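Local coordinates for alpha-glucosidase (Bacteroides thetaiotaomicron, PDB 5XFM), which hydrolyses glycosidic bonds as a bifunctional beta-L-arabinopyranosidase and alpha-galactosidase of glycoside hydrolase family 97, at residues V92-N97 and P278-S283; I309-Q314 and H341-S346; K178-M183 and L198-N203. The protein carries 1 engineered substitution. All blocks are in the same frame, centred on the assembly; numbering follows the deposited sequence.

In the fold
From the N terminus, segment 92-97 is met first, on strand 91-104 of the N-terminal region. Segments 178-183 and 198-203 then pair as interaction 3, closing a loop of 14 residues. Only after that does segment 278-283 return to 92-97, so interaction 1 spans a long loop that contains interaction 3. Both reach the same antiparallel sheet, their centres about 27 Å apart. Interaction 2, between 309-314 and 341-346, follows in series and crosses neither. It ties helix 311-324 to helix 341-353 of the glycoside hydrolase 97 domain, with strand 328-331 and helix 335-338 between them in the chain. Its centre lies about 44 Å from that of interaction 1 and about 49 Å from interaction 3's.

Interaction 1 (V92-N97 and P278-S283); sequences VHYRAN and PWDVVS
Asp-280 lies across one face of the Tyr-94 ring. Its CB sits 3.9 Å from the ring centroid and 19° off the ring normal, which defines a CH-pi contact. The carboxylate continues over the rim, with Asp-280 CG 3.5 Å from Tyr-94 CD1, stacked on the ring with the planes 27° apart. Tyr-94 CG lies opposite the backbone N (chi1 179°), which carries the ring out from the strand to Asp-280. At the far end of the ring, Tyr-94 OH touches Val-281 CG1 at 3.8 Å, and Val-92 CG1 approaches the Asp-280 OD1 end of the carboxylate at 3.9 Å. No hydrogen bond joins the two segments. Strand 91-104 of the antiparallel sheet in the N-terminal, mutarotase-like domain receives the end of the short helix 277-280, where Trp-279 NE1 hydrogen-bonds Glu-442 OE1 of helix 441-444 in the catalytic domain. Replacing Tyr-94 with an alanine would probably open a gap beside Asp-280 CB and take from Val-281 CG1 its contact with the hydroxyl. The carboxylate is positioned from the second shell: Asp-280 OD1 is hydrogen-bonded to Tyr-82 OH on the adjacent strand and to Thr-276 OG1. Tyr-94 is backbone-bonded to Thr-80 of strand 69-83.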
loop_
_atom_site.group_PDB
_atom_site.type_symbol
_atom_site.label_atom_id
_atom_site.label_comp_id
_atom_site.label_asym_id
_atom_site.label_seq_id
_atom_site.Cartn_x
_atom_site.Cartn_y
_atom_site.Cartn_z
ATOM N N VAL A 92 8.979 10.809 -12.340
ATOM C CA VAL A 92 8.848 11.827 -11.308
ATOM C C VAL A 92 9.928 12.904 -11.381
ATOM O O VAL A 92 11.130 12.611 -11.448
ATOM C CB VAL A 92 8.861 11.196 -9.900
ATOM C CG1 VAL A 92 8.806 12.277 -8.822
ATOM C CG2 VAL A 92 7.702 10.218 -9.747
ATOM N N HIS A 93 9.470 14.156 -11.396
ATOM C CA HIS A 93 10.342 15.309 -11.225
ATOM C C HIS A 93 10.269 15.763 -9.768
ATOM O O HIS A 93 9.363 16.496 -9.379
ATOM C CB HIS A 93 9.946 16.450 -12.162
ATOM C CG HIS A 93 10.850 17.644 -12.078
ATOM N ND1 HIS A 93 10.466 18.901 -12.494
ATOM C CD2 HIS A 93 12.127 17.767 -11.642
ATOM C CE1 HIS A 93 11.463 19.749 -12.307
ATOM N NE2 HIS A 93 12.483 19.085 -11.792
ATOM N N TYR A 94 11.221 15.303 -8.968
ATOM C CA TYR A 94 11.247 15.580 -7.542
ATOM C C TYR A 94 11.987 16.893 -7.227
ATOM O O TYR A 94 13.176 17.056 -7.517
ATOM C CB TYR A 94 11.888 14.399 -6.810
ATOM C CG TYR A 94 11.996 14.572 -5.320
ATOM C CD1 TYR A 94 10.895 14.954 -4.558
ATOM C CD2 TYR A 94 13.198 14.330 -4.668
ATOM C CE1 TYR A 94 11.000 15.109 -3.183
ATOM C CE2 TYR A 94 13.312 14.480 -3.297
ATOM C CZ TYR A 94 12.214 14.871 -2.561
ATOM O OH TYR A 94 12.336 15.020 -1.202
ATOM N N ARG A 95 11.253 17.813 -6.610
ATOM C CA ARG A 95 11.727 19.150 -6.272
ATOM C C ARG A 95 11.368 19.436 -4.824
ATOM O O ARG A 95 10.190 19.490 -4.472
ATOM C CB ARG A 95 11.100 20.185 -7.211
ATOM C CG ARG A 95 11.394 21.647 -6.915
ATOM C CD ARG A 95 12.874 22.003 -6.867
ATOM N NE ARG A 95 13.058 23.416 -6.528
ATOM C CZ ARG A 95 13.287 23.879 -5.302
ATOM N NH1 ARG A 95 13.394 23.041 -4.284
ATOM N NH2 ARG A 95 13.421 25.183 -5.094
ATOM N N ALA A 96 12.381 19.609 -3.981
ATOM C CA ALA A 96 12.136 19.819 -2.558
ATOM C C ALA A 96 13.214 20.673 -1.907
ATOM O O ALA A 96 14.313 20.824 -2.444
ATOM C CB ALA A 96 12.034 18.489 -1.843
ATOM N N ASN A 97 12.898 21.236 -0.747
ATOM C CA ASN A 97 13.906 21.927 0.046
ATOM C C ASN A 97 14.266 21.120 1.281
ATOM O O ASN A 97 13.393 20.607 1.974
ATOM C CB ASN A 97 13.437 23.331 0.432
ATOM C CG ASN A 97 13.382 24.272 -0.756
ATOM O OD1 ASN A 97 14.215 24.198 -1.657
ATOM N ND2 ASN A 97 12.395 25.161 -0.766
ATOM N N PRO A 278 6.437 8.100 -0.738
ATOM C CA PRO A 278 7.098 6.841 -0.353
ATOM C C PRO A 278 8.316 6.498 -1.214
ATOM O O PRO A 278 9.198 5.763 -0.764
ATOM C CB PRO A 278 6.001 5.785 -0.554
ATOM C CG PRO A 278 4.732 6.530 -0.475
ATOM C CD PRO A 278 5.001 7.888 -1.019
ATOM N N TRP A 279 8.350 7.018 -2.437
ATOM C CA TRP A 279 9.425 6.719 -3.371
ATOM C C TRP A 279 10.393 7.911 -3.569
ATOM O O TRP A 279 11.495 7.742 -4.085
ATOM C CB TRP A 279 8.817 6.256 -4.697
ATOM C CG TRP A 279 7.836 5.140 -4.463
ATOM C CD1 TRP A 279 8.130 3.828 -4.244
ATOM C CD2 TRP A 279 6.408 5.251 -4.372
ATOM N NE1 TRP A 279 6.976 3.110 -4.040
ATOM C CE2 TRP A 279 5.906 3.961 -4.113
ATOM C CE3 TRP A 279 5.507 6.314 -4.494
ATOM C CZ2 TRP A 279 4.542 3.702 -3.980
ATOM C CZ3 TRP A 279 4.147 6.055 -4.353
ATOM C CH2 TRP A 279 3.681 4.761 -4.100
ATOM N N ASP A 280 9.989 9.107 -3.146
ATOM C CA ASP A 280 10.825 10.304 -3.323
ATOM C C ASP A 280 12.155 10.240 -2.577
ATOM O O ASP A 280 13.166 10.756 -3.045
ATOM C CB ASP A 280 10.085 11.559 -2.864
ATOM C CG ASP A 280 9.041 12.022 -3.855
ATOM O OD1 ASP A 280 9.048 11.541 -5.015
ATOM O OD2 ASP A 280 8.225 12.889 -3.470
ATOM N N VAL A 281 12.158 9.596 -1.418
ATOM C CA VAL A 281 13.313 9.661 -0.533
ATOM C C VAL A 281 14.020 8.323 -0.320
ATOM O O VAL A 281 14.823 8.191 0.603
ATOM C CB VAL A 281 12.896 10.236 0.837
ATOM C CG1 VAL A 281 12.407 11.672 0.681
ATOM C CG2 VAL A 281 11.812 9.383 1.457
ATOM N N VAL A 282 13.719 7.332 -1.159
ATOM C CA VAL A 282 14.421 6.047 -1.109
ATOM C C VAL A 282 15.065 5.683 -2.453
ATOM O O VAL A 282 14.683 6.207 -3.500
ATOM C CB VAL A 282 13.472 4.898 -0.674
ATOM C CG1 VAL A 282 12.803 5.250 0.647
ATOM C CG2 VAL A 282 12.423 4.623 -1.742
ATOM N N SER A 283 16.022 4.759 -2.412
ATOM C CA SER A 283 16.714 4.301 -3.615
ATOM C C SER A 283 16.771 2.775 -3.659
ATOM O O SER A 283 16.681 2.131 -2.615
ATOM C CB SER A 283 18.132 4.890 -3.664
ATOM O OG SER A 283 18.105 6.279 -3.375
#

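Interaction 2 (I309-Q314 and H341-S346); sequences INYDDQ and HQRMKS
Arg-343 lays its guanidinium flat on the Tyr-311 ring, and this stack carries most of the contact. The two planes are only 8° apart and their centres 3.6 Å, with Arg-343 CZ 25° off the ring normal, so the geometry is that of a cation-pi pair as well as a stack. Arg-343 NH2 lies over the middle of the ring and comes within 3.2 Å of Tyr-311 CE2, while Arg-343 NH1 reaches back to Tyr-311 CB at 3.6 Å. A bend in the arginine chain at chi3 (65°) turns the guanidinium so that it presents a face to the ring.

Hydrogen bonding acts at the other end of the tyrosine. Tyr-311 OH donates to Ser-346 OG at 3.2 Å, near the plane of the ring. Ser-346 OG in turn donates to Arg-343 O at 2.8 Å, a short relay that directs the serine hydroxyl back to its own helix and makes it both donor and acceptor.

Capping fixes the helix from which Tyr-311 projects. Asn-310 is its N-cap: Asn-310 OD1 accepts from Asp-313 N at 3.1 Å, and Asn-310 ND2 donates to Asp-313 OD2 at 2.8 Å. Salt bridges from Asp-313 OD1 to Arg-316 and Arg-500 hold the same carboxylate.

The contact lies at the surface of the catalytic domain, of the TIM-barrel class, where helix 311-324 precedes strand 328-331 of the parallel sheet and helix 341-353 follows it, after the short helix 335-338; Tyr-311 also rests on Leu-347, and Met-344 on Ile-331 of that strand.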
loop_
_atom_site.group_PDB
_atom_site.type_symbol
_atom_site.label_atom_id
_atom_site.label_comp_id
_atom_site.label_asym_id
_atom_site.label_seq_id
_atom_site.Cartn_x
_atom_site.Cartn_y
_atom_site.Cartn_z
ATOM N N ILE A 309 -7.452 -26.851 -5.524
ATOM C CA ILE A 309 -6.019 -27.122 -5.530
ATOM C C ILE A 309 -5.758 -28.574 -5.905
ATOM O O ILE A 309 -5.486 -29.424 -5.052
ATOM C CB ILE A 309 -5.377 -26.792 -4.172
ATOM C CG1 ILE A 309 -5.756 -25.368 -3.775
ATOM C CG2 ILE A 309 -3.865 -26.929 -4.249
ATOM C CD1 ILE A 309 -5.237 -24.320 -4.738
ATOM N N ASN A 310 -5.874 -28.838 -7.202
ATOM C CA ASN A 310 -5.593 -30.144 -7.784
ATOM C C ASN A 310 -5.201 -29.944 -9.240
ATOM O O ASN A 310 -5.442 -28.880 -9.803
ATOM C CB ASN A 310 -6.802 -31.084 -7.669
ATOM C CG ASN A 310 -8.052 -30.500 -8.303
ATOM O OD1 ASN A 310 -8.217 -30.536 -9.522
ATOM N ND2 ASN A 310 -8.940 -29.961 -7.475
ATOM N N TYR A 311 -4.609 -30.969 -9.846
ATOM C CA TYR A 311 -4.063 -30.862 -11.199
ATOM C C TYR A 311 -5.080 -30.372 -12.238
ATOM O O TYR A 311 -4.799 -29.439 -12.989
ATOM C CB TYR A 311 -3.485 -32.214 -11.637
ATOM C CG TYR A 311 -2.616 -32.137 -12.875
ATOM C CD1 TYR A 311 -3.175 -32.179 -14.146
ATOM C CD2 TYR A 311 -1.237 -32.001 -12.771
ATOM C CE1 TYR A 311 -2.384 -32.102 -15.279
ATOM C CE2 TYR A 311 -0.438 -31.922 -13.900
ATOM C CZ TYR A 311 -1.021 -31.973 -15.150
ATOM O OH TYR A 311 -0.237 -31.892 -16.276
ATOM N N ASP A 312 -6.258 -30.981 -12.266
ATOM C CA ASP A 312 -7.219 -30.733 -13.342
ATOM C C ASP A 312 -7.847 -29.342 -13.289
ATOM O O ASP A 312 -8.039 -28.701 -14.322
ATOM C CB ASP A 312 -8.330 -31.794 -13.308
ATOM C CG ASP A 312 -7.834 -33.178 -13.696
ATOM O OD1 ASP A 312 -6.741 -33.285 -14.298
ATOM O OD2 ASP A 312 -8.541 -34.163 -13.401
ATOM N N ASP A 313 -8.159 -28.872 -12.087
ATOM C CA ASP A 313 -8.700 -27.526 -11.924
ATOM C C ASP A 313 -7.662 -26.478 -12.288
ATOM O O ASP A 313 -7.986 -25.436 -12.862
ATOM C CB ASP A 313 -9.182 -27.311 -10.492
ATOM C CG ASP A 313 -10.472 -28.057 -10.194
ATOM O OD1 ASP A 313 -11.280 -28.249 -11.126
ATOM O OD2 ASP A 313 -10.671 -28.460 -9.030
ATOM N N GLN A 314 -6.404 -26.763 -11.975
ATOM C CA GLN A 314 -5.328 -25.849 -12.341
ATOM C C GLN A 314 -5.146 -25.857 -13.850
ATOM O O GLN A 314 -4.828 -24.833 -14.436
ATOM C CB GLN A 314 -4.030 -26.227 -11.632
ATOM C CG GLN A 314 -4.064 -26.022 -10.111
ATOM C CD GLN A 314 -4.682 -24.700 -9.697
ATOM O OE1 GLN A 314 -4.250 -23.640 -10.143
ATOM N NE2 GLN A 314 -5.674 -24.754 -8.812
ATOM N N HIS A 341 5.555 -31.465 -6.101
ATOM C CA HIS A 341 6.624 -30.798 -6.840
ATOM C C HIS A 341 6.829 -31.446 -8.201
ATOM O O HIS A 341 7.160 -30.766 -9.176
ATOM C CB HIS A 341 7.941 -30.830 -6.054
ATOM C CG HIS A 341 8.034 -29.804 -4.964
ATOM N ND1 HIS A 341 7.299 -29.886 -3.803
ATOM C CD2 HIS A 341 8.791 -28.686 -4.856
ATOM C CE1 HIS A 341 7.590 -28.855 -3.027
ATOM N NE2 HIS A 341 8.493 -28.113 -3.642
ATOM N N GLN A 342 6.643 -32.763 -8.260
ATOM C CA GLN A 342 6.942 -33.534 -9.465
ATOM C C GLN A 342 5.990 -33.233 -10.616
ATOM O O GLN A 342 6.421 -32.996 -11.739
ATOM C CB GLN A 342 6.868 -35.026 -9.157
ATOM C CG GLN A 342 7.956 -35.542 -8.251
ATOM C CD GLN A 342 7.392 -36.439 -7.171
ATOM O OE1 GLN A 342 6.189 -36.410 -6.891
ATOM N NE2 GLN A 342 8.256 -37.224 -6.541
ATOM N N ARG A 343 4.691 -33.218 -10.329
ATOM C CA ARG A 343 3.690 -32.953 -11.362
ATOM C C ARG A 343 3.615 -31.475 -11.700
ATOM O O ARG A 343 3.093 -31.087 -12.758
ATOM C CB ARG A 343 2.305 -33.456 -10.953
ATOM C CG ARG A 343 2.221 -34.947 -10.718
ATOM C CD ARG A 343 0.785 -35.396 -10.860
ATOM N NE ARG A 343 0.360 -35.202 -12.247
ATOM C CZ ARG A 343 -0.900 -35.249 -12.671
ATOM N NH1 ARG A 343 -1.892 -35.450 -11.812
ATOM N NH2 ARG A 343 -1.170 -35.066 -13.957
ATOM N N MET A 344 4.116 -30.652 -10.782
ATOM C CA MET A 344 4.193 -29.214 -11.012
ATOM C C MET A 344 4.968 -28.902 -12.283
ATOM O O MET A 344 4.642 -27.956 -12.977
ATOM C CB MET A 344 4.842 -28.505 -9.824
ATOM C CG MET A 344 4.798 -26.988 -9.921
ATOM S SD MET A 344 3.119 -26.374 -10.222
ATOM C CE MET A 344 2.274 -26.921 -8.740
ATOM N N LYS A 345 5.970 -29.716 -12.597
ATOM C CA LYS A 345 6.779 -29.528 -13.802
ATOM C C LYS A 345 5.967 -29.716 -15.080
ATOM O O LYS A 345 6.115 -28.964 -16.051
ATOM C CB LYS A 345 7.961 -30.495 -13.785
ATOM C CG LYS A 345 8.645 -30.694 -15.127
ATOM C CD LYS A 345 9.918 -31.511 -14.968
ATOM C CE LYS A 345 10.389 -32.068 -16.302
ATOM N NZ LYS A 345 9.458 -33.129 -16.784
ATOM N N SER A 346 5.098 -30.719 -15.077
ATOM C CA SER A 346 4.258 -30.974 -16.237
ATOM C C SER A 346 3.165 -29.918 -16.325
ATOM O O SER A 346 2.737 -29.548 -17.416
ATOM C CB SER A 346 3.661 -32.383 -16.179
ATOM O OG SER A 346 2.733 -32.512 -15.118
#

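Interaction 3 (K178-M183 and L198-N203)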
loop_
_atom_site.group_PDB
_atom_site.type_symbol
_atom_site.label_atom_id
_atom_site.label_comp_id
_atom_site.label_asym_id
_atom_site.label_seq_id
_atom_site.Cartn_x
_atom_site.Cartn_y
_atom_site.Cartn_z
ATOM N N LYS A 178 -12.846 3.387 10.311
ATOM C CA LYS A 178 -13.955 4.264 10.671
ATOM C C LYS A 178 -13.764 5.619 9.993
ATOM O O LYS A 178 -12.689 6.219 10.079
ATOM C CB LYS A 178 -14.061 4.450 12.185
ATOM C CG LYS A 178 -14.334 3.187 12.973
ATOM C CD LYS A 178 -14.712 3.526 14.411
ATOM C CE LYS A 178 -13.511 4.048 15.201
ATOM N NZ LYS A 178 -13.850 4.475 16.590
ATOM N N ALA A 179 -14.789 6.089 9.291
ATOM C CA ALA A 179 -14.662 7.334 8.548
ATOM C C ALA A 179 -15.071 8.519 9.407
ATOM O O ALA A 179 -16.078 8.466 10.105
ATOM C CB ALA A 179 -15.500 7.288 7.272
ATOM N N ASP A 180 -14.282 9.588 9.345
ATOM C CA ASP A 180 -14.551 10.808 10.098
ATOM C C ASP A 180 -14.831 10.546 11.575
ATOM O O ASP A 180 -15.750 11.117 12.158
ATOM C CB ASP A 180 -15.710 11.569 9.451
ATOM C CG ASP A 180 -15.231 12.556 8.404
ATOM O OD1 ASP A 180 -14.372 13.402 8.741
ATOM O OD2 ASP A 180 -15.671 12.464 7.238
ATOM N N ALA A 181 -14.034 9.664 12.166
ATOM C CA ALA A 181 -14.124 9.371 13.585
ATOM C C ALA A 181 -13.556 10.521 14.409
ATOM O O ALA A 181 -12.631 11.205 13.970
ATOM C CB ALA A 181 -13.389 8.087 13.901
ATOM N N PRO A 182 -14.112 10.746 15.606
ATOM C CA PRO A 182 -13.493 11.722 16.508
ATOM C C PRO A 182 -12.095 11.261 16.908
ATOM O O PRO A 182 -11.853 10.046 16.949
ATOM C CB PRO A 182 -14.435 11.752 17.718
ATOM C CG PRO A 182 -15.697 11.069 17.273
ATOM C CD PRO A 182 -15.317 10.126 16.181
ATOM N N MET A 183 -11.189 12.206 17.157
ATOM C CA MET A 183 -9.836 11.878 17.590
ATOM C C MET A 183 -9.849 11.172 18.940
ATOM O O MET A 183 -9.007 10.315 19.216
ATOM C CB MET A 183 -8.957 13.135 17.671
ATOM C CG MET A 183 -8.198 13.434 16.388
ATOM S SD MET A 183 -6.986 14.754 16.556
ATOM C CE MET A 183 -7.899 15.954 17.530
ATOM N N LEU A 198 -5.065 8.680 7.724
ATOM C CA LEU A 198 -5.645 9.866 7.103
ATOM C C LEU A 198 -6.386 10.738 8.116
ATOM O O LEU A 198 -7.163 10.255 8.930
ATOM C CB LEU A 198 -6.592 9.469 5.962
ATOM C CG LEU A 198 -7.209 10.637 5.180
ATOM C CD1 LEU A 198 -6.125 11.511 4.524
ATOM C CD2 LEU A 198 -8.190 10.151 4.138
ATOM N N PHE A 199 -6.136 12.037 8.045
ATOM C CA PHE A 199 -6.753 13.002 8.936
ATOM C C PHE A 199 -7.381 14.131 8.138
ATOM O O PHE A 199 -6.788 14.637 7.188
ATOM C CB PHE A 199 -5.736 13.569 9.918
ATOM C CG PHE A 199 -5.135 12.548 10.841
ATOM C CD1 PHE A 199 -4.049 11.787 10.442
ATOM C CD2 PHE A 199 -5.629 12.381 12.123
ATOM C CE1 PHE A 199 -3.483 10.858 11.298
ATOM C CE2 PHE A 199 -5.065 11.458 12.983
ATOM C CZ PHE A 199 -3.991 10.694 12.568
ATOM N N ARG A 200 -8.605 14.490 8.509
ATOM C CA ARG A 200 -9.261 15.655 7.946
ATOM C C ARG A 200 -9.168 16.811 8.931
ATOM O O ARG A 200 -9.635 16.712 10.073
ATOM C CB ARG A 200 -10.717 15.352 7.598
ATOM C CG ARG A 200 -11.484 16.562 7.077
ATOM C CD ARG A 200 -12.827 16.165 6.479
ATOM N NE ARG A 200 -13.811 15.782 7.482
ATOM C CZ ARG A 200 -14.547 16.647 8.171
ATOM N NH1 ARG A 200 -14.391 17.953 7.971
ATOM N NH2 ARG A 200 -15.430 16.207 9.063
ATOM N N ILE A 201 -8.534 17.893 8.486
ATOM C CA ILE A 201 -8.274 19.051 9.334
ATOM C C ILE A 201 -9.435 20.049 9.253
ATOM O O ILE A 201 -9.270 21.180 8.792
ATOM C CB ILE A 201 -6.953 19.738 8.936
ATOM C CG1 ILE A 201 -5.873 18.684 8.645
ATOM C CG2 ILE A 201 -6.484 20.686 10.033
ATOM C CD1 ILE A 201 -5.507 17.825 9.847
ATOM N N GLY A 202 -10.610 19.615 9.698
ATOM C CA GLY A 202 -11.798 20.441 9.630
ATOM C C GLY A 202 -12.102 20.806 8.194
ATOM O O GLY A 202 -12.372 19.940 7.362
ATOM N N ASN A 203 -12.038 22.100 7.902
ATOM C CA ASN A 203 -12.251 22.584 6.544
ATOM C C ASN A 203 -10.947 23.034 5.886
ATOM O O ASN A 203 -10.953 23.533 4.765
ATOM C CB ASN A 203 -13.277 23.714 6.541
ATOM C CG ASN A 203 -14.610 23.283 7.131
ATOM O OD1 ASN A 203 -15.086 23.864 8.107
ATOM N ND2 ASN A 203 -15.196 22.229 6.568
#
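Asp-180 and Arg-200 are brought together by their side-chain torsions: chi1 of Asp-180 (-90°) swings the carboxylate nearer to the arginine, and Arg-200 bends at chi3 (73°) to bring the guanidinium edge round to it. Asp-180 belongs to a G1 beta bulge, in which it and Ala-181 both face Thr-154, and it sits at a corner of the chain on an edge strand, 178-182, of the antiparallel sheet of the N-terminal domain. Strand 153-156 runs between 178-182 and 197-200, so the pair bridges over a strand instead of joining immediate neighbours.

The bridge itself is a side-on salt bridge converging on one oxygen. Arg-200 NE donates to Asp-180 OD1 at 2.8 Å, on the syn side and close to the carboxylate plane; Arg-200 NH2 reaches the same OD1 at 3.0 Å, but from well above that plane. Both bonds stay in the guanidinium plane, while the carboxylate is turned 71° against it, in keeping with both nitrogens meeting OD1 and neither OD2.

The aspartate has further partners. Asp-180 OD1 is also hydrogen-bonded to Thr-153 OG1 on the intervening strand, so this oxygen gathers three bonds, and Asp-180 OD2 bonds Tyr-563 OH on strand 556-563 of the C-terminal region, extending the contact from one domain to another. These bonds would be expected to favour the ionised carboxylate.

Beyond Ile-201, the centre of an inverse gamma turn, the remaining terminal nitrogen is used too: Arg-200 NH1 donates to Gly-202 O at 2.9 Å, from above the carbonyl plane.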